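Local coordinates for protein similar to phosphinothricin acetyltransferase (Bacillus subtilis, PDB 1VHS) that probably inactivates phosphinothricin by transferring an acetyl group from acetyl-CoA to its amino group, at residues A[51-56]-A[68-73]; A[83-88]-A[118-123]; A[132-137]-A[158-163]. One frame throughout, in Å; residues are numbered along the deposited sequence.

Contact 1: residues A[51-56]-A[68-73]; sequences SRPLYV and ISFETF
The rings of Tyr55 and Phe70 cross obliquely on one side of the sheet, CE1 of Tyr55 lying 3.8 Å from CE1 of Phe70. At its edge and in its plane, the Phe70 ring meets Pro53 O, 3.6 Å from CD1 of Phe70; Ile68 O lies near the plane of the Tyr55 ring, also at an edge. Both rings have CG anti to the carbonyl carbon, and both pack on Ile109 of helix 98-109. Segments 54-56 and 68-72 run antiparallel, 175° between their directions, in the beta hairpin of strands 54-58 and 64-72 in the mixed GNAT sheet. Tyr55 and Ile68 are the hydrogen-bonded pair: Tyr55 N reaches Ile68 O at 2.8 Å, almost straight at 173°, and Ile68 N returns to Tyr55 O at 2.9 Å. Two residues along each strand, beyond the non-hydrogen-bonded pair of Leu54 and Ser69, Phe70 N donates to Pro53 O at 3.0 Å. On the opposite face, CD1 of Leu54 sits 3.6 Å from CB of Ser69, whose OG donates to the anti lone pair of Glu71 OE2. Arg52, bent at chi2 (-68°), turns NH2 back onto Ser51 O at 2.6 Å, and the same nitrogen bonds Leu113 O.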
loop_
_atom_site.group_PDB
_atom_site.type_symbol
_atom_site.label_atom_id
_atom_site.label_comp_id
_atom_site.label_asym_id
_atom_site.label_seq_id
_atom_site.Cartn_x
_atom_site.Cartn_y
_atom_site.Cartn_z
ATOM N N SER A 51 -15.154 1.839 -5.559
ATOM C CA SER A 51 -14.215 1.694 -6.672
ATOM C C SER A 51 -12.751 1.806 -6.233
ATOM O O SER A 51 -11.853 1.358 -6.943
ATOM C CB SER A 51 -14.505 2.741 -7.756
ATOM O OG SER A 51 -14.213 4.052 -7.302
ATOM N N ARG A 52 -12.517 2.408 -5.070
ATOM C CA ARG A 52 -11.166 2.573 -4.524
ATOM C C ARG A 52 -11.232 2.104 -3.074
ATOM O O ARG A 52 -11.229 2.898 -2.135
ATOM C CB ARG A 52 -10.750 4.040 -4.613
ATOM C CG ARG A 52 -10.718 4.555 -6.058
ATOM C CD ARG A 52 -9.604 3.890 -6.860
ATOM N NE ARG A 52 -9.571 4.330 -8.257
ATOM C CZ ARG A 52 -10.296 3.796 -9.234
ATOM N NH1 ARG A 52 -10.192 4.275 -10.468
ATOM N NH2 ARG A 52 -11.118 2.780 -8.992
ATOM N N PRO A 53 -11.283 0.785 -2.882
ATOM C CA PRO A 53 -11.373 0.206 -1.545
ATOM C C PRO A 53 -10.123 -0.150 -0.772
ATOM O O PRO A 53 -8.995 -0.089 -1.267
ATOM C CB PRO A 53 -12.247 -1.017 -1.777
ATOM C CG PRO A 53 -11.759 -1.500 -3.113
ATOM C CD PRO A 53 -11.470 -0.245 -3.922
ATOM N N LEU A 54 -10.372 -0.512 0.479
ATOM C CA LEU A 54 -9.352 -0.951 1.403
ATOM C C LEU A 54 -9.723 -2.394 1.702
ATOM O O LEU A 54 -10.848 -2.675 2.121
ATOM C CB LEU A 54 -9.400 -0.133 2.696
ATOM C CG LEU A 54 -8.432 -0.600 3.785
ATOM C CD1 LEU A 54 -7.000 -0.468 3.275
ATOM C CD2 LEU A 54 -8.628 0.234 5.049
ATOM N N TYR A 55 -8.795 -3.308 1.447
ATOM C CA TYR A 55 -9.022 -4.720 1.721
ATOM C C TYR A 55 -8.102 -5.159 2.843
ATOM O O TYR A 55 -6.983 -4.672 2.957
ATOM C CB TYR A 55 -8.700 -5.586 0.505
ATOM C CG TYR A 55 -9.574 -5.349 -0.697
ATOM C CD1 TYR A 55 -9.248 -4.370 -1.635
ATOM C CD2 TYR A 55 -10.730 -6.098 -0.899
ATOM C CE1 TYR A 55 -10.048 -4.146 -2.746
ATOM C CE2 TYR A 55 -11.543 -5.877 -2.011
ATOM C CZ TYR A 55 -11.196 -4.900 -2.928
ATOM O OH TYR A 55 -12.004 -4.659 -4.015
ATOM N N VAL A 56 -8.571 -6.078 3.675
ATOM C CA VAL A 56 -7.726 -6.596 4.733
ATOM C C VAL A 56 -7.543 -8.079 4.461
ATOM O O VAL A 56 -8.389 -8.714 3.824
ATOM C CB VAL A 56 -8.335 -6.384 6.143
ATOM C CG1 VAL A 56 -8.330 -4.902 6.493
ATOM C CG2 VAL A 56 -9.752 -6.931 6.197
ATOM N N ILE A 68 -4.460 -3.913 1.840
ATOM C CA ILE A 68 -4.199 -3.347 0.518
ATOM C C ILE A 68 -5.155 -2.178 0.340
ATOM O O ILE A 68 -6.370 -2.331 0.469
ATOM C CB ILE A 68 -4.491 -4.355 -0.607
ATOM C CG1 ILE A 68 -3.722 -5.655 -0.382
ATOM C CG2 ILE A 68 -4.095 -3.757 -1.954
ATOM C CD1 ILE A 68 -4.093 -6.736 -1.389
ATOM N N SER A 69 -4.605 -1.011 0.039
ATOM C CA SER A 69 -5.415 0.181 -0.133
ATOM C C SER A 69 -5.282 0.737 -1.541
ATOM O O SER A 69 -4.170 0.860 -2.051
ATOM C CB SER A 69 -4.972 1.254 0.875
ATOM O OG SER A 69 -5.532 2.523 0.575
ATOM N N PHE A 70 -6.415 1.040 -2.174
ATOM C CA PHE A 70 -6.397 1.659 -3.496
ATOM C C PHE A 70 -6.792 3.106 -3.221
ATOM O O PHE A 70 -7.773 3.367 -2.526
ATOM C CB PHE A 70 -7.406 1.019 -4.448
ATOM C CG PHE A 70 -7.006 -0.347 -4.920
ATOM C CD1 PHE A 70 -7.417 -1.485 -4.234
ATOM C CD2 PHE A 70 -6.187 -0.492 -6.033
ATOM C CE1 PHE A 70 -7.011 -2.755 -4.650
ATOM C CE2 PHE A 70 -5.772 -1.757 -6.461
ATOM C CZ PHE A 70 -6.186 -2.890 -5.767
ATOM N N GLU A 71 -6.017 4.046 -3.740
ATOM C CA GLU A 71 -6.311 5.453 -3.502
ATOM C C GLU A 71 -6.265 6.253 -4.784
ATOM O O GLU A 71 -5.583 5.877 -5.736
ATOM C CB GLU A 71 -5.320 6.011 -2.482
ATOM C CG GLU A 71 -5.499 5.406 -1.093
ATOM C CD GLU A 71 -4.338 5.689 -0.168
ATOM O OE1 GLU A 71 -3.915 6.862 -0.084
ATOM O OE2 GLU A 71 -3.854 4.737 0.483
ATOM N N THR A 72 -7.014 7.351 -4.812
ATOM C CA THR A 72 -7.051 8.213 -5.986
ATOM C C THR A 72 -5.707 8.899 -6.143
ATOM O O THR A 72 -4.999 9.127 -5.158
ATOM C CB THR A 72 -8.126 9.305 -5.846
ATOM O OG1 THR A 72 -7.818 10.134 -4.720
ATOM C CG2 THR A 72 -9.489 8.684 -5.650
ATOM N N PHE A 73 -5.348 9.221 -7.380
ATOM C CA PHE A 73 -4.089 9.909 -7.632
ATOM C C PHE A 73 -4.343 11.399 -7.454
ATOM O O PHE A 73 -3.637 12.080 -6.712
ATOM C CB PHE A 73 -3.596 9.639 -9.054
ATOM C CG PHE A 73 -2.407 10.469 -9.444
ATOM C CD1 PHE A 73 -1.183 10.296 -8.810
ATOM C CD2 PHE A 73 -2.522 11.449 -10.426
ATOM C CE1 PHE A 73 -0.085 11.092 -9.148
ATOM C CE2 PHE A 73 -1.435 12.248 -10.773
ATOM C CZ PHE A 73 -0.213 12.069 -10.132
#

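Contact 2: residues A[83-88]-A[118-123]; sequences AEVSIY and LMAFIF
Met119 O is gripped from strand 83-88 by one hydrogen bond and one CA-H...O contact. Val85 N gives it the hydrogen bond, 2.9 Å long and nearly along the C=O axis, and the CA-H of Glu84 adds the weaker contact, with Glu84 CA 3.2 Å from Met119 O. Ala83 O is held in the same manner, by Met119 N at 2.9 Å and by the CA-H of Leu118. Met119, present as selenomethionine, thus both donates to and accepts from the neighbouring strand, as expected of a parallel register pairing Ala83 with Leu118 and Glu84 with Met119.

On the side of Ala83 and Leu118, the packing is apolar. Leu118 has CG anti to the backbone N (chi1 -168°) and meets Val85 at about a right angle, its CG 3.8 Å from CG1 of Val85. That CG1 occupies the crowded position between backbone N and carbonyl carbon, which also brings it toward CB of Ala120. On the side of Glu84, the aliphatic CG of that residue lies 3.5 Å from CE1 of Phe121, obliquely to the ring; carboxylate and ring planes are 42° apart.

Direct pairing stops after Val85. Water 1 fills in between the strands, donating to Val85 O at 2.8 Å and accepting from Phe121 N at 2.8 Å, while the segment axes diverge by 47°. Ile87 and Tyr88, beyond the split, belong to the predicted acetyl-CoA site. Two parallel strands linked through helix 98-109 as a beta-alpha-beta unit, joined at one end and splayed at the other, form the V-shaped opening characteristic of GNAT acetyltransferases, in which the pantetheine arm of acetyl-CoA typically lodges.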
loop_
_atom_site.group_PDB
_atom_site.type_symbol
_atom_site.label_atom_id
_atom_site.label_comp_id
_atom_site.label_asym_id
_atom_site.label_seq_id
_atom_site.Cartn_x
_atom_site.Cartn_y
_atom_site.Cartn_z
ATOM N N ALA A 83 -4.763 5.117 -10.303
ATOM C CA ALA A 83 -4.813 4.959 -8.862
ATOM C C ALA A 83 -3.497 4.516 -8.268
ATOM O O ALA A 83 -2.596 4.061 -8.968
ATOM C CB ALA A 83 -5.910 3.951 -8.485
ATOM N N GLU A 84 -3.398 4.649 -6.954
ATOM C CA GLU A 84 -2.216 4.233 -6.236
ATOM C C GLU A 84 -2.578 2.986 -5.450
ATOM O O GLU A 84 -3.715 2.839 -5.002
ATOM C CB GLU A 84 -1.771 5.330 -5.265
ATOM C CG GLU A 84 -1.274 6.594 -5.949
ATOM C CD GLU A 84 -1.468 7.836 -5.101
ATOM O OE1 GLU A 84 -1.173 7.788 -3.887
ATOM O OE2 GLU A 84 -1.908 8.865 -5.656
ATOM N N VAL A 85 -1.631 2.069 -5.322
ATOM C CA VAL A 85 -1.864 0.876 -4.523
ATOM C C VAL A 85 -0.830 0.888 -3.402
ATOM O O VAL A 85 0.361 1.108 -3.645
ATOM C CB VAL A 85 -1.740 -0.434 -5.344
ATOM C CG1 VAL A 85 -0.343 -0.568 -5.951
ATOM C CG2 VAL A 85 -2.042 -1.630 -4.433
ATOM N N SER A 86 -1.301 0.694 -2.172
ATOM C CA SER A 86 -0.437 0.671 -0.999
ATOM C C SER A 86 -0.647 -0.659 -0.281
ATOM O O SER A 86 -1.780 -1.077 -0.060
ATOM C CB SER A 86 -0.782 1.836 -0.060
ATOM O OG SER A 86 -2.110 1.731 0.414
ATOM N N ILE A 87 0.447 -1.326 0.067
ATOM C CA ILE A 87 0.370 -2.603 0.749
ATOM C C ILE A 87 1.216 -2.608 2.016
ATOM O O ILE A 87 2.417 -2.339 1.970
ATOM C CB ILE A 87 0.848 -3.740 -0.180
ATOM C CG1 ILE A 87 -0.015 -3.763 -1.444
ATOM C CG2 ILE A 87 0.791 -5.083 0.551
ATOM C CD1 ILE A 87 0.429 -4.771 -2.492
ATOM N N TYR A 88 0.583 -2.905 3.147
ATOM C CA TYR A 88 1.287 -2.970 4.423
ATOM C C TYR A 88 1.086 -4.345 5.038
ATOM O O TYR A 88 -0.019 -4.892 5.027
ATOM C CB TYR A 88 0.785 -1.895 5.391
ATOM C CG TYR A 88 1.265 -0.507 5.034
ATOM C CD1 TYR A 88 0.653 0.225 4.020
ATOM C CD2 TYR A 88 2.359 0.063 5.693
ATOM C CE1 TYR A 88 1.115 1.496 3.668
ATOM C CE2 TYR A 88 2.830 1.334 5.345
ATOM C CZ TYR A 88 2.203 2.040 4.333
ATOM O OH TYR A 88 2.663 3.288 3.977
ATOM N N LEU A 118 -1.788 1.901 -12.556
ATOM C CA LEU A 118 -1.622 1.706 -11.126
ATOM C C LEU A 118 -0.202 2.093 -10.732
ATOM O O LEU A 118 0.751 1.652 -11.349
ATOM C CB LEU A 118 -1.900 0.239 -10.782
ATOM C CG LEU A 118 -2.054 -0.150 -9.315
ATOM C CD1 LEU A 118 -3.193 0.646 -8.693
ATOM C CD2 LEU A 118 -2.323 -1.655 -9.213
HETATM N N MSE A 119 -0.070 2.936 -9.713
HETATM C CA MSE A 119 1.240 3.375 -9.247
HETATM C C MSE A 119 1.497 2.985 -7.793
HETATM O O MSE A 119 0.566 2.850 -6.996
HETATM C CB MSE A 119 1.366 4.900 -9.381
HETATM C CG MSE A 119 1.520 5.389 -10.809
HETATM SE SE MSE A 119 1.681 7.331 -10.879
HETATM C CE MSE A 119 -0.134 7.715 -10.635
ATOM N N ALA A 120 2.773 2.816 -7.460
ATOM C CA ALA A 120 3.189 2.461 -6.112
ATOM C C ALA A 120 4.318 3.392 -5.690
ATOM O O ALA A 120 5.238 3.644 -6.465
ATOM C CB ALA A 120 3.675 1.003 -6.073
ATOM N N PHE A 121 4.235 3.907 -4.468
ATOM C CA PHE A 121 5.250 4.816 -3.932
ATOM C C PHE A 121 6.114 4.026 -2.964
ATOM O O PHE A 121 5.660 3.632 -1.886
ATOM C CB PHE A 121 4.575 5.991 -3.213
ATOM C CG PHE A 121 3.844 6.926 -4.138
ATOM C CD1 PHE A 121 2.855 6.453 -4.993
ATOM C CD2 PHE A 121 4.153 8.284 -4.161
ATOM C CE1 PHE A 121 2.183 7.315 -5.861
ATOM C CE2 PHE A 121 3.487 9.158 -5.025
ATOM C CZ PHE A 121 2.499 8.668 -5.877
ATOM N N ILE A 122 7.364 3.801 -3.359
ATOM C CA ILE A 122 8.297 3.008 -2.580
ATOM C C ILE A 122 9.616 3.729 -2.354
ATOM O O ILE A 122 10.191 4.300 -3.282
ATOM C CB ILE A 122 8.581 1.660 -3.312
ATOM C CG1 ILE A 122 7.255 0.947 -3.609
ATOM C CG2 ILE A 122 9.501 0.786 -2.475
ATOM C CD1 ILE A 122 7.377 -0.242 -4.564
ATOM N N PHE A 123 10.104 3.706 -1.119
ATOM C CA PHE A 123 11.382 4.348 -0.825
ATOM C C PHE A 123 12.494 3.723 -1.663
ATOM O O PHE A 123 12.531 2.507 -1.852
ATOM C CB PHE A 123 11.710 4.209 0.655
ATOM C CG PHE A 123 10.920 5.127 1.534
ATOM C CD1 PHE A 123 10.447 4.693 2.765
ATOM C CD2 PHE A 123 10.663 6.436 1.139
ATOM C CE1 PHE A 123 9.728 5.548 3.592
ATOM C CE2 PHE A 123 9.943 7.300 1.960
ATOM C CZ PHE A 123 9.474 6.854 3.188
HETATM O O HOH W 1 2.024 3.267 -2.857
#

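Contact 3: residues A[132-137]-A[158-163]; sequences LFEKHG and KILGRE
Leu160, Arg162 and Gly137 lose the most surface here, and they divide the contact into an apolar part and a polar one. Leu160 points from strand 153-163 toward helix 127-135, with CG anti to its carbonyl carbon, and its CD2 branch does the touching: it lies 3.6 Å from CB of Phe133 and grazes CG of Glu134 at 4.4 Å. The ring of Phe133 carries on past this methyl group to Ala120 and Ile122 of the neighbouring strand and meets Phe138 edge-to-face; Leu160 is part of the same apolar layer between helix 127-135 and the sheet.

Two residues along the strand, Arg162 runs out extended from CG to NE, CG anti to the backbone N (chi1 171°), alongside the turn that follows the helix. Its CB and CG pass Gly137 O, CB at 3.7 Å, and its CD lies 3.4 Å from His136 O. At the tip, NH2 of Arg162 gives His136 O a weak hydrogen bond, 3.0 Å long but bent to 125° at the hydrogen. Gly137 has a positive phi (89°), and with no side chain on its CA the arginine stem can lie close against the turn. Water 2 completes the polar part, donating to Gly137 O and to Gly161 O, 3.0 Å from each, and so bridges two acceptors, which need a donor such as this water between them.

Inside the helical segment, His136 folds its ring back so that ND1 donates to Leu132 O at 3.2 Å, nearly in the ring plane; Lys135 N bonds the same oxygen. Carbonyl groups crowd the C-terminal end of a helix, and the positive guanidinium beside His136 O would be expected to offset their partial negative charge; the bent, weak bond suggests that any stabilisation is electrostatic more than directional.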
loop_
_atom_site.group_PDB
_atom_site.type_symbol
_atom_site.label_atom_id
_atom_site.label_comp_id
_atom_site.label_asym_id
_atom_site.label_seq_id
_atom_site.Cartn_x
_atom_site.Cartn_y
_atom_site.Cartn_z
ATOM N N LEU A 132 10.110 -6.879 -6.145
ATOM C CA LEU A 132 8.817 -7.543 -6.194
ATOM C C LEU A 132 7.929 -6.891 -7.257
ATOM O O LEU A 132 7.411 -7.568 -8.140
ATOM C CB LEU A 132 8.116 -7.460 -4.835
ATOM C CG LEU A 132 6.692 -8.030 -4.806
ATOM C CD1 LEU A 132 6.722 -9.498 -5.194
ATOM C CD2 LEU A 132 6.090 -7.853 -3.417
ATOM N N PHE A 133 7.751 -5.573 -7.172
ATOM C CA PHE A 133 6.915 -4.887 -8.152
ATOM C C PHE A 133 7.441 -5.002 -9.587
ATOM O O PHE A 133 6.663 -5.164 -10.529
ATOM C CB PHE A 133 6.740 -3.409 -7.770
ATOM C CG PHE A 133 5.669 -3.177 -6.736
ATOM C CD1 PHE A 133 5.882 -3.511 -5.399
ATOM C CD2 PHE A 133 4.437 -2.654 -7.104
ATOM C CE1 PHE A 133 4.879 -3.326 -4.445
ATOM C CE2 PHE A 133 3.423 -2.464 -6.157
ATOM C CZ PHE A 133 3.647 -2.803 -4.826
ATOM N N GLU A 134 8.759 -4.937 -9.755
ATOM C CA GLU A 134 9.340 -5.025 -11.086
ATOM C C GLU A 134 9.131 -6.389 -11.732
ATOM O O GLU A 134 9.142 -6.500 -12.952
ATOM C CB GLU A 134 10.833 -4.664 -11.046
ATOM C CG GLU A 134 11.071 -3.168 -10.893
ATOM C CD GLU A 134 12.539 -2.805 -10.755
ATOM O OE1 GLU A 134 13.326 -3.129 -11.668
ATOM O OE2 GLU A 134 12.905 -2.193 -9.732
ATOM N N LYS A 135 8.930 -7.422 -10.921
ATOM C CA LYS A 135 8.690 -8.755 -11.466
ATOM C C LYS A 135 7.249 -8.826 -11.945
ATOM O O LYS A 135 6.893 -9.702 -12.731
ATOM C CB LYS A 135 8.918 -9.837 -10.405
ATOM C CG LYS A 135 10.373 -10.060 -10.026
ATOM C CD LYS A 135 10.484 -11.164 -8.988
ATOM C CE LYS A 135 11.926 -11.399 -8.555
ATOM N NZ LYS A 135 11.989 -12.389 -7.446
ATOM N N HIS A 136 6.420 -7.899 -11.466
ATOM C CA HIS A 136 5.016 -7.875 -11.850
ATOM C C HIS A 136 4.598 -6.780 -12.833
ATOM O O HIS A 136 3.469 -6.289 -12.788
ATOM C CB HIS A 136 4.128 -7.833 -10.604
ATOM C CG HIS A 136 4.083 -9.130 -9.853
ATOM N ND1 HIS A 136 4.949 -9.432 -8.824
ATOM C CD2 HIS A 136 3.274 -10.208 -9.990
ATOM C CE1 HIS A 136 4.673 -10.637 -8.356
ATOM N NE2 HIS A 136 3.662 -11.130 -9.048
ATOM N N GLY A 137 5.514 -6.392 -13.713
ATOM C CA GLY A 137 5.184 -5.414 -14.733
ATOM C C GLY A 137 5.362 -3.940 -14.430
ATOM O O GLY A 137 5.121 -3.100 -15.299
ATOM N N LYS A 158 10.731 6.526 -4.827
ATOM C CA LYS A 158 10.616 6.065 -6.196
ATOM C C LYS A 158 9.151 5.816 -6.503
ATOM O O LYS A 158 8.387 5.372 -5.638
ATOM C CB LYS A 158 11.403 4.769 -6.419
ATOM C CG LYS A 158 12.876 4.989 -6.688
ATOM C CD LYS A 158 13.553 3.707 -7.161
ATOM C CE LYS A 158 14.993 3.986 -7.564
ATOM N NZ LYS A 158 15.587 2.828 -8.288
ATOM N N ILE A 159 8.751 6.125 -7.727
ATOM C CA ILE A 159 7.379 5.894 -8.146
ATOM C C ILE A 159 7.436 4.825 -9.226
ATOM O O ILE A 159 8.127 4.995 -10.234
ATOM C CB ILE A 159 6.724 7.152 -8.762
ATOM C CG1 ILE A 159 6.812 8.323 -7.781
ATOM C CG2 ILE A 159 5.256 6.864 -9.096
ATOM C CD1 ILE A 159 6.398 7.983 -6.380
ATOM N N LEU A 160 6.741 3.716 -8.999
ATOM C CA LEU A 160 6.702 2.636 -9.975
ATOM C C LEU A 160 5.301 2.600 -10.543
ATOM O O LEU A 160 4.318 2.825 -9.826
ATOM C CB LEU A 160 7.034 1.294 -9.314
ATOM C CG LEU A 160 8.515 0.923 -9.196
ATOM C CD1 LEU A 160 9.292 1.999 -8.478
ATOM C CD2 LEU A 160 8.624 -0.407 -8.459
ATOM N N GLY A 161 5.195 2.335 -11.835
ATOM C CA GLY A 161 3.880 2.302 -12.423
ATOM C C GLY A 161 3.683 1.169 -13.396
ATOM O O GLY A 161 4.637 0.593 -13.908
ATOM N N ARG A 162 2.423 0.843 -13.633
ATOM C CA ARG A 162 2.089 -0.203 -14.576
ATOM C C ARG A 162 0.749 0.081 -15.208
ATOM O O ARG A 162 -0.213 0.406 -14.510
ATOM C CB ARG A 162 2.023 -1.570 -13.902
ATOM C CG ARG A 162 1.447 -2.603 -14.869
ATOM C CD ARG A 162 1.461 -3.995 -14.344
ATOM N NE ARG A 162 0.647 -4.852 -15.204
ATOM C CZ ARG A 162 0.238 -6.064 -14.858
ATOM N NH1 ARG A 162 -0.513 -6.776 -15.691
ATOM N NH2 ARG A 162 0.587 -6.559 -13.681
ATOM N N GLU A 163 0.688 -0.026 -16.530
ATOM C CA GLU A 163 -0.571 0.178 -17.223
ATOM C C GLU A 163 -1.181 -1.207 -17.368
ATOM O O GLU A 163 -0.582 -2.104 -17.964
ATOM C CB GLU A 163 -0.362 0.814 -18.594
ATOM C CG GLU A 163 -1.672 1.244 -19.235
ATOM C CD GLU A 163 -1.469 2.156 -20.419
ATOM O OE1 GLU A 163 -0.675 3.113 -20.301
ATOM O OE2 GLU A 163 -2.112 1.921 -21.461
HETATM O O HOH W 2 5.251 -0.430 -16.662
#

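All three contacts reach one mixed sheet, the third through the end of helix 127-135 packed on strand 153-163. Contacts 1 and 2, with centres about 10 Å apart, share the seam between strands 64-72 and 82-89, where Glu84 N lies 2.8 Å from Glu71 O, probably bonded. Contacts 2 and 3, centres about 9 Å apart, share the next seam but one, Ala120 N 2.8 Å from Leu160 O, likewise. Contacts 1 and 3 do not touch, centres about 17 Å apart. Both nevertheless approach the predicted acetyl-CoA site: the side chains of Ile68 and Phe133 each come about 4 Å from that of Ile87, on strand 82-89, which parts from strand 117-123 beyond contact 2's paired end.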